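Local coordinates for protein L-glyceraldehyde 3-phosphate reductase (Clostridium beijerinckii, PDB 6HG6) that binds NADPH and, as a furfural-detoxifying aldehyde reductase of the aldo-keto reductase family, probably uses this cofactor to reduce aldehydes, at residues N268-N273 / A279-S284; G105-G108 / R113-I116. All coordinates share one frame; numbering follows the deposited sequence.

Contact 1: residues N268-N273 / A279-S284; sequences NNIALN and AQMALS. With NDP (NADPH dihydro-nicotinamide-adenine-dinucleotide phosphate), chain B.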
ATOM      1  N   ASN A 268      -5.593  -6.877 -22.207  1.00 47.26           N
ATOM      2  CA  ASN A 268      -4.842  -8.147 -22.090  1.00 47.50           C
ATOM      3  C   ASN A 268      -4.039  -8.375 -23.383  1.00 48.93           C
ATOM      4  O   ASN A 268      -2.964  -8.993 -23.302  1.00 48.64           O
ATOM      5  CB  ASN A 268      -5.777  -9.320 -21.819  1.00 48.71           C
ATOM      6  CG  ASN A 268      -5.019 -10.610 -21.637  1.00 48.83           C
ATOM      7  OD1 ASN A 268      -4.221 -10.728 -20.719  1.00 47.65           O
ATOM      8  ND2 ASN A 268      -5.282 -11.567 -22.506  1.00 51.73           N
ATOM      9  N   ASN A 269      -4.555  -7.907 -24.530  1.00 50.33           N
ATOM     10  CA  ASN A 269      -3.818  -8.020 -25.821  1.00 52.34           C
ATOM     11  C   ASN A 269      -2.559  -7.143 -25.757  1.00 50.17           C
ATOM     12  O   ASN A 269      -1.477  -7.583 -26.312  1.00 51.49           O
ATOM     13  CB  ASN A 269      -4.714  -7.712 -27.026  1.00 55.44           C
ATOM     14  CG  ASN A 269      -5.657  -8.858 -27.334  1.00 58.56           C
ATOM     15  OD1 ASN A 269      -5.221 -10.183 -26.944  1.00 61.52           O
ATOM     16  ND2 ASN A 269      -6.929  -8.369 -28.156  1.00 61.02           N
ATOM     17  N   ILE A 270      -2.668  -5.947 -25.166  1.00 47.69           N
ATOM     18  CA  ILE A 270      -1.484  -5.056 -25.006  1.00 46.26           C
ATOM     19  C   ILE A 270      -0.461  -5.755 -24.084  1.00 44.72           C
ATOM     20  O   ILE A 270       0.792  -5.748 -24.396  1.00 45.31           O
ATOM     21  CB  ILE A 270      -1.905  -3.672 -24.497  1.00 44.49           C
ATOM     22  CG1 ILE A 270      -2.853  -3.009 -25.499  1.00 46.18           C
ATOM     23  CG2 ILE A 270      -0.691  -2.820 -24.211  1.00 42.97           C
ATOM     24  CD1 ILE A 270      -3.528  -1.782 -24.987  1.00 45.54           C
ATOM     25  N   ALA A 271      -0.960  -6.416 -23.024  1.00 43.78           N
ATOM     26  CA  ALA A 271      -0.090  -7.140 -22.075  1.00 42.66           C
ATOM     27  C   ALA A 271       0.609  -8.302 -22.794  1.00 44.60           C
ATOM     28  O   ALA A 271       1.842  -8.394 -22.693  1.00 43.61           O
ATOM     29  CB  ALA A 271      -0.892  -7.583 -20.868  1.00 41.40           C
ATOM     30  N   LEU A 272      -0.116  -9.125 -23.558  1.00 47.74           N
ATOM     31  CA  LEU A 272       0.487 -10.299 -24.234  1.00 50.56           C
ATOM     32  C   LEU A 272       1.671  -9.838 -25.147  1.00 51.60           C
ATOM     33  O   LEU A 272       2.857 -10.484 -25.047  1.00 52.35           O
ATOM     34  CB  LEU A 272      -0.549 -11.059 -25.090  1.00 54.06           C
ATOM     35  CG  LEU A 272      -1.637 -11.841 -24.344  1.00 55.01           C
ATOM     36  CD1 LEU A 272      -2.551 -12.563 -25.309  1.00 57.40           C
ATOM     37  CD2 LEU A 272      -1.048 -12.848 -23.369  1.00 54.84           C
ATOM     38  N   ASN A 273       1.465  -8.671 -25.832  1.00 52.30           N
ATOM     39  CA  ASN A 273       2.446  -8.135 -26.821  1.00 54.52           C
ATOM     40  C   ASN A 273       3.722  -7.707 -26.084  1.00 52.19           C
ATOM     41  O   ASN A 273       4.784  -7.692 -26.725  1.00 52.25           O
ATOM     42  CB  ASN A 273       1.881  -6.980 -27.649  1.00 56.42           C
ATOM     43  CG  ASN A 273       0.851  -7.415 -28.664  1.00 60.85           C
ATOM     44  OD1 ASN A 273       0.887  -8.537 -29.178  1.00 64.08           O
ATOM     45  ND2 ASN A 273      -0.048  -6.507 -29.015  1.00 63.61           N
ATOM     46  N   ALA A 279      -2.416  -8.738 -15.257  1.00 39.71           N
ATOM     47  CA  ALA A 279      -2.067  -8.349 -13.873  1.00 37.65           C
ATOM     48  C   ALA A 279      -0.680  -7.716 -13.860  1.00 36.01           C
ATOM     49  O   ALA A 279      -0.503  -6.640 -13.226  1.00 33.69           O
ATOM     50  CB  ALA A 279      -2.098  -9.534 -12.937  1.00 38.08           C
ATOM     51  N   GLN A 280       0.279  -8.363 -14.519  1.00 36.41           N
ATOM     52  CA  GLN A 280       1.671  -7.854 -14.547  1.00 36.04           C
ATOM     53  C   GLN A 280       1.708  -6.481 -15.223  1.00 34.52           C
ATOM     54  O   GLN A 280       2.365  -5.592 -14.679  1.00 32.30           O
ATOM     55  CB  GLN A 280       2.607  -8.822 -15.240  1.00 38.63           C
ATOM     56  CG  GLN A 280       3.001  -9.994 -14.363  1.00 39.79           C
ATOM     57  CD  GLN A 280       3.880 -10.936 -15.147  1.00 42.38           C
ATOM     58  OE1 GLN A 280       3.650 -11.180 -16.327  1.00 42.77           O
ATOM     59  NE2 GLN A 280       4.972 -11.338 -14.508  1.00 44.42           N
ATOM     60  N   MET A 281       0.977  -6.292 -16.326  1.00 34.60           N
ATOM     61  CA  MET A 281       1.006  -4.983 -17.016  1.00 34.07           C
ATOM     62  C   MET A 281       0.339  -3.930 -16.130  1.00 32.38           C
ATOM     63  O   MET A 281       0.801  -2.777 -16.101  1.00 30.87           O
ATOM     64  CB  MET A 281       0.281  -5.020 -18.350  1.00 35.28           C
ATOM     65  CG  MET A 281       0.418  -3.711 -19.055  1.00 35.79           C
ATOM     66  SD  MET A 281      -0.331  -3.707 -20.683  1.00 37.70           S
ATOM     67  CE  MET A 281      -2.064  -3.526 -20.244  1.00 38.36           C
ATOM     68  N   ALA A 282      -0.732  -4.309 -15.427  1.00 32.10           N
ATOM     69  CA  ALA A 282      -1.470  -3.386 -14.548  1.00 31.34           C
ATOM     70  C   ALA A 282      -0.525  -2.885 -13.451  1.00 29.89           C
ATOM     71  O   ALA A 282      -0.627  -1.697 -13.102  1.00 28.42           O
ATOM     72  CB  ALA A 282      -2.708  -4.062 -13.984  1.00 31.70           C
ATOM     73  N   LEU A 283       0.336  -3.765 -12.915  1.00 29.72           N
ATOM     74  CA  LEU A 283       1.304  -3.387 -11.853  1.00 28.57           C
ATOM     75  C   LEU A 283       2.374  -2.473 -12.459  1.00 28.50           C
ATOM     76  O   LEU A 283       2.652  -1.435 -11.859  1.00 27.63           O
ATOM     77  CB  LEU A 283       1.953  -4.620 -11.231  1.00 29.16           C
ATOM     78  CG  LEU A 283       1.013  -5.589 -10.514  1.00 29.96           C
ATOM     79  CD1 LEU A 283       1.821  -6.739  -9.934  1.00 30.90           C
ATOM     80  CD2 LEU A 283       0.224  -4.900  -9.430  1.00 28.83           C
ATOM     81  N   SER A 284       2.903  -2.835 -13.623  1.00 29.35           N
ATOM     82  CA  SER A 284       3.921  -2.024 -14.342  1.00 29.81           C
ATOM     83  C   SER A 284       3.347  -0.637 -14.648  1.00 29.52           C
ATOM     84  O   SER A 284       4.067   0.346 -14.497  1.00 29.17           O
ATOM     85  CB  SER A 284       4.397  -2.674 -15.569  1.00 31.84           C
ATOM     86  OG  SER A 284       4.982  -3.914 -15.260  1.00 32.57           O
TER
HETATM   87  PA  NDP B 401      -4.476  -5.957  -5.655  0.70 32.74           P
HETATM   88  O1A NDP B 401      -5.261  -4.996  -6.484  0.70 23.24           O
HETATM   89  O2A NDP B 401      -3.030  -6.271  -5.870  0.70 27.82           O
HETATM   90  O5B NDP B 401      -5.295  -7.334  -5.504  0.70 30.48           O
HETATM   91  C5B NDP B 401      -4.712  -8.430  -4.750  0.70 32.03           C
HETATM   92  C4B NDP B 401      -5.442  -9.706  -5.077  0.70 32.06           C
HETATM   93  O4B NDP B 401      -5.388  -9.900  -6.514  0.70 32.09           O
HETATM   94  C3B NDP B 401      -4.879 -11.000  -4.475  0.70 33.54           C
HETATM   95  O3B NDP B 401      -5.396 -11.299  -3.181  0.70 31.87           O
HETATM   96  C2B NDP B 401      -5.332 -12.025  -5.507  0.70 34.23           C
HETATM   97  O2B NDP B 401      -6.708 -12.292  -5.256  0.70 38.68           O
HETATM   98  C1B NDP B 401      -5.176 -11.258  -6.814  0.70 33.78           C
HETATM   99  N9A NDP B 401      -3.869 -11.354  -7.453  0.70 34.83           N
HETATM  100  C8A NDP B 401      -2.673 -10.861  -6.990  0.70 35.78           C
HETATM  101  N7A NDP B 401      -1.675 -11.052  -7.817  0.70 35.30           N
HETATM  102  C5A NDP B 401      -2.245 -11.711  -8.896  0.70 34.90           C
HETATM  103  C6A NDP B 401      -1.707 -12.190 -10.107  0.70 36.26           C
HETATM  104  N6A NDP B 401      -0.425 -12.071 -10.441  0.70 36.27           N
HETATM  105  N1A NDP B 401      -2.557 -12.794 -10.977  0.70 38.21           N
HETATM  106  C2A NDP B 401      -3.848 -12.908 -10.634  0.70 38.31           C
HETATM  107  N3A NDP B 401      -4.464 -12.490  -9.530  0.70 37.78           N
HETATM  108  C4A NDP B 401      -3.601 -11.891  -8.690  0.70 37.21           C
HETATM  109  O3  NDP B 401      -4.490  -5.400  -4.136  0.70 32.63           O
HETATM  110  PN  NDP B 401      -5.584  -5.287  -2.974  0.70 33.41           P
HETATM  111  O1N NDP B 401      -5.614  -6.602  -2.269  0.70 33.60           O
HETATM  112  O2N NDP B 401      -6.855  -4.679  -3.474  0.70 35.28           O
HETATM  113  O5D NDP B 401      -4.862  -4.203  -2.023  0.70 32.55           O
HETATM  114  C5D NDP B 401      -3.451  -4.390  -1.740  0.70 29.31           C
HETATM  115  C4D NDP B 401      -3.117  -3.720  -0.428  0.70 23.55           C
HETATM  116  O4D NDP B 401      -3.391  -2.311  -0.531  0.70 27.34           O
HETATM  117  C3D NDP B 401      -3.942  -4.142   0.786  0.70 25.75           C
HETATM  118  O3D NDP B 401      -3.489  -5.391   1.289  0.70 26.41           O
HETATM  119  C2D NDP B 401      -3.675  -2.953   1.716  0.70 25.29           C
HETATM  120  O2D NDP B 401      -2.418  -3.086   2.326  0.70 21.22           O
HETATM  121  C1D NDP B 401      -3.686  -1.773   0.749  0.70 27.84           C
HETATM  122  N1N NDP B 401      -5.006  -1.095   0.699  0.70 28.84           N
HETATM  123  C2N NDP B 401      -5.143   0.167   1.224  0.70 30.28           C
HETATM  124  C3N NDP B 401      -6.363   0.738   1.461  0.70 30.20           C
HETATM  125  C7N NDP B 401      -6.423   2.124   2.046  0.70 30.62           C
HETATM  126  O7N NDP B 401      -5.386   2.704   2.420  0.70 25.81           O
HETATM  127  N7N NDP B 401      -7.631   2.673   2.166  0.70 24.74           N
HETATM  128  C4N NDP B 401      -7.583  -0.070   1.110  0.70 32.33           C
HETATM  129  C5N NDP B 401      -7.320  -1.321   0.367  0.70 31.83           C
HETATM  130  C6N NDP B 401      -6.093  -1.730   0.129  0.70 29.55           C
HETATM  131  P2B NDP B 401      -7.249 -13.775  -5.604  0.70 39.52           P
HETATM  132  O1X NDP B 401      -6.174 -14.839  -5.510  0.70 39.29           O
HETATM  133  O2X NDP B 401      -8.362 -14.006  -4.593  0.70 41.67           O
HETATM  134  O3X NDP B 401      -7.770 -13.597  -7.023  0.70 44.74           O

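Contact 2: residues G105-G108 / R113-I116; sequences GPYG and RKYI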
ATOM      1  N   GLY A 105     -18.811   3.161  18.601  1.00 24.63           N
ATOM      2  CA  GLY A 105     -18.953   4.381  19.413  1.00 24.90           C
ATOM      3  C   GLY A 105     -18.131   5.543  18.876  1.00 23.41           C
ATOM      4  O   GLY A 105     -17.421   5.421  17.895  1.00 22.39           O
ATOM      5  N   PRO A 106     -18.208   6.716  19.541  1.00 23.48           N
ATOM      6  CA  PRO A 106     -17.618   7.947  19.004  1.00 23.02           C
ATOM      7  C   PRO A 106     -16.101   8.059  18.976  1.00 21.26           C
ATOM      8  O   PRO A 106     -15.591   8.997  18.362  1.00 21.53           O
ATOM      9  CB  PRO A 106     -18.240   9.026  19.907  1.00 23.84           C
ATOM     10  CG  PRO A 106     -18.457   8.319  21.209  1.00 24.10           C
ATOM     11  CD  PRO A 106     -18.893   6.925  20.807  1.00 24.26           C
ATOM     12  N   TYR A 107     -15.381   7.112  19.571  1.00 20.32           N
ATOM     13  CA  TYR A 107     -13.903   7.153  19.646  1.00 18.53           C
ATOM     14  C   TYR A 107     -13.297   6.011  18.832  1.00 18.30           C
ATOM     15  O   TYR A 107     -12.103   5.831  18.958  1.00 17.74           O
ATOM     16  CB  TYR A 107     -13.428   7.113  21.109  1.00 18.01           C
ATOM     17  CG  TYR A 107     -14.255   7.994  21.987  1.00 18.23           C
ATOM     18  CD1 TYR A 107     -14.491   9.307  21.635  1.00 18.44           C
ATOM     19  CD2 TYR A 107     -14.916   7.485  23.096  1.00 18.78           C
ATOM     20  CE1 TYR A 107     -15.327  10.096  22.387  1.00 19.21           C
ATOM     21  CE2 TYR A 107     -15.747   8.266  23.871  1.00 19.43           C
ATOM     22  CZ  TYR A 107     -16.001   9.565  23.475  1.00 19.74           C
ATOM     23  OH  TYR A 107     -16.912  10.281  24.211  1.00 21.13           O
ATOM     24  N   GLY A 108     -14.072   5.318  17.975  1.00 19.64           N
ATOM     25  CA  GLY A 108     -13.521   4.149  17.265  1.00 19.66           C
ATOM     26  C   GLY A 108     -13.533   4.281  15.752  1.00 20.29           C
ATOM     27  O   GLY A 108     -13.395   3.254  15.080  1.00 20.40           O
ATOM     28  N   ARG A 113      -7.913  12.903  17.883  1.00 16.74           N
ATOM     29  CA  ARG A 113      -6.679  12.547  18.611  1.00 15.82           C
ATOM     30  C   ARG A 113      -6.970  11.328  19.508  1.00 15.64           C
ATOM     31  O   ARG A 113      -6.168  10.406  19.529  1.00 15.87           O
ATOM     32  CB  ARG A 113      -6.222  13.761  19.432  1.00 15.98           C
ATOM     33  CG  ARG A 113      -5.023  13.501  20.329  1.00 15.73           C
ATOM     34  CD  ARG A 113      -4.751  14.797  21.056  1.00 16.23           C
ATOM     35  NE  ARG A 113      -3.549  14.680  21.836  1.00 16.03           N
ATOM     36  CZ  ARG A 113      -2.312  14.761  21.357  1.00 16.16           C
ATOM     37  NH1 ARG A 113      -2.119  15.024  20.076  1.00 15.85           N
ATOM     38  NH2 ARG A 113      -1.288  14.613  22.201  1.00 16.22           N
ATOM     39  N   LYS A 114      -8.116  11.297  20.191  1.00 16.54           N
ATOM     40  CA  LYS A 114      -8.478  10.149  21.062  1.00 16.63           C
ATOM     41  C   LYS A 114      -8.413   8.840  20.272  1.00 16.05           C
ATOM     42  O   LYS A 114      -7.705   7.926  20.674  1.00 15.60           O
ATOM     43  CB  LYS A 114      -9.853  10.388  21.669  1.00 17.63           C
ATOM     44  CG  LYS A 114     -10.548   9.149  22.192  1.00 17.95           C
ATOM     45  CD  LYS A 114      -9.896   8.541  23.393  1.00 17.56           C
ATOM     46  CE  LYS A 114     -10.844   7.544  24.064  1.00 18.54           C
ATOM     47  NZ  LYS A 114     -10.328   7.051  25.358  1.00 19.11           N
ATOM     48  N   TYR A 115      -9.102   8.757  19.133  1.00 16.44           N
ATOM     49  CA  TYR A 115      -9.138   7.505  18.352  1.00 16.03           C
ATOM     50  C   TYR A 115      -7.747   7.184  17.824  1.00 15.15           C
ATOM     51  O   TYR A 115      -7.294   6.040  17.905  1.00 14.93           O
ATOM     52  CB  TYR A 115     -10.192   7.632  17.256  1.00 16.98           C
ATOM     53  CG  TYR A 115     -10.089   6.565  16.209  1.00 16.89           C
ATOM     54  CD1 TYR A 115      -9.992   5.228  16.536  1.00 17.16           C
ATOM     55  CD2 TYR A 115     -10.111   6.911  14.868  1.00 17.45           C
ATOM     56  CE1 TYR A 115      -9.908   4.259  15.544  1.00 17.71           C
ATOM     57  CE2 TYR A 115     -10.048   5.955  13.875  1.00 17.75           C
ATOM     58  CZ  TYR A 115      -9.941   4.621  14.218  1.00 18.05           C
ATOM     59  OH  TYR A 115      -9.812   3.685  13.220  1.00 19.62           O
ATOM     60  N   ILE A 116      -7.105   8.168  17.200  1.00 15.15           N
ATOM     61  CA  ILE A 116      -5.830   7.918  16.495  1.00 14.91           C
ATOM     62  C   ILE A 116      -4.824   7.382  17.507  1.00 14.36           C
ATOM     63  O   ILE A 116      -4.194   6.365  17.249  1.00 14.60           O
ATOM     64  CB  ILE A 116      -5.374   9.167  15.725  1.00 15.23           C
ATOM     65  CG1 ILE A 116      -6.306   9.455  14.550  1.00 16.12           C
ATOM     66  CG2 ILE A 116      -3.922   9.025  15.349  1.00 14.72           C
ATOM     67  CD1 ILE A 116      -6.010  10.784  13.859  1.00 16.72           C
TER

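Contact 1: residues N268-N273 / A279-S284
Two helices meet at Ala-271 and Met-281, whose CA atoms are 5.6 Å apart, with only five residues of chain joining 268-273 to 279-284. The pair belongs to the outer helical layer of the TIM barrel, on the chain that runs from strand 218-222 to the last strand, 294-297. No hydrogen bond spans the gap; the contact is buried and apolar, and Met-281 carries most of it. Its CB packs against Ala-271 CB at 3.8 Å, an approach that the small alanine side chain permits. With CG anti to the backbone N (chi1 -176°), the methionine chain reaches toward helix 258-273. SD then settles beside the backbone, 3.6 Å from Ala-271 N and 3.7 Å from Ile-270 CG2. The same sulfur lies 3.9 Å from Ala-271 CB, so it touches both the helix backbone and two apolar side chains. A bend at the thioether (chi3 78°) turns the terminal methyl along this surface. Ile-270 and Met-281 continue the apolar layer onto helix 319-329, where both touch Ile-325 and Ile-270 also meets Met-324 and Ile-328. Facing the barrel, Leu-283 of helix 278-286 packs on Val-295 and Ile-297 of strand 294-297. The polar Gln-280 ties the helix to its surroundings, its NE2 bonding to Glu-307 O and its OE1 to Thr-277 N. Helix 278-286 thus has helices 258-273 and 319-329 on one part of its surface and contributes Ala-279 to the NADPH pocket. The CB of that alanine lies over the N1A-C6A rim of the adenine, above its plane, 3.8 Å from NDP N1A and 3.9 Å from NDP C6A.

Contact 2: residues G105-G108 / R113-I116
A loop-to-helix packing contact joins Tyr-107 and Gly-108 to Lys-114 and Tyr-115, at the place where the connection after barrel strand 93-98 enters helix 113-127. The loop part, 105-108, is a type I beta turn, whose closing bond from Gly-108 N to Gly-105 O is weak at 3.4 Å. Across the contact there is no conventional hydrogen bond; the turn's backbone lies against Tyr-115, and the Tyr-107 side chain against Lys-114. Tyr-107 O presses on the base of Tyr-115, 3.1 Å from its CB, and makes a strongly bent CA-H...O contact with Tyr-115 CA (121° at H). Beyond it the tyrosine ring, sent out with CG anti to the backbone N (chi1 166°), slides alongside the turn until Gly-108 C lies over one face, 3.6 Å above the plane and offset toward the rim. Gly-108 brings no side chain to this face, and its backbone passes close to the ring. The far end of Tyr-115 is buried and well gripped: its OH bonds to Asn-64 ND2 and Gly-99 N, while Trp-103 meets the ring edge-to-face. On the more exposed flank, Lys-114 CG lies 3.7 Å from Tyr-107 CB, and the bend at chi2 (68°) helps return Lys-114 CE to 3.9 Å from the same atom. Pro-106 CG sits over one face of the Tyr-107 ring, toward its rim. At the start of the helix, Ser-112 OG bonds to Tyr-115 N. The whole is a beta-alpha connection of the TIM barrel, a long loop folded back on the first turn of the helix it leads into.

Overall arrangement
Contact 1 and contact 2 lie on opposite sides of the chain's centre, their own centres about 42 Å apart, and share no helix or loop. Both belong to the same barrel: 105-108 and 113-116 follow its third strand, whereas 268-273 and 279-284 precede its eighth. Contact 1 is helix against helix, fully buried, without hydrogen bonds across it, and built round a methionine sulfur that meets apolar side chains and the helix backbone. Contact 2 is loop against helix and only partly buried; there backbone atoms meet the Tyr-115 side chain, and a lysine chain packs on Tyr-107 nearer solvent. Contact 1 also borders the cofactor through its adenine end, whereas contact 2 lies away from the annotated sites.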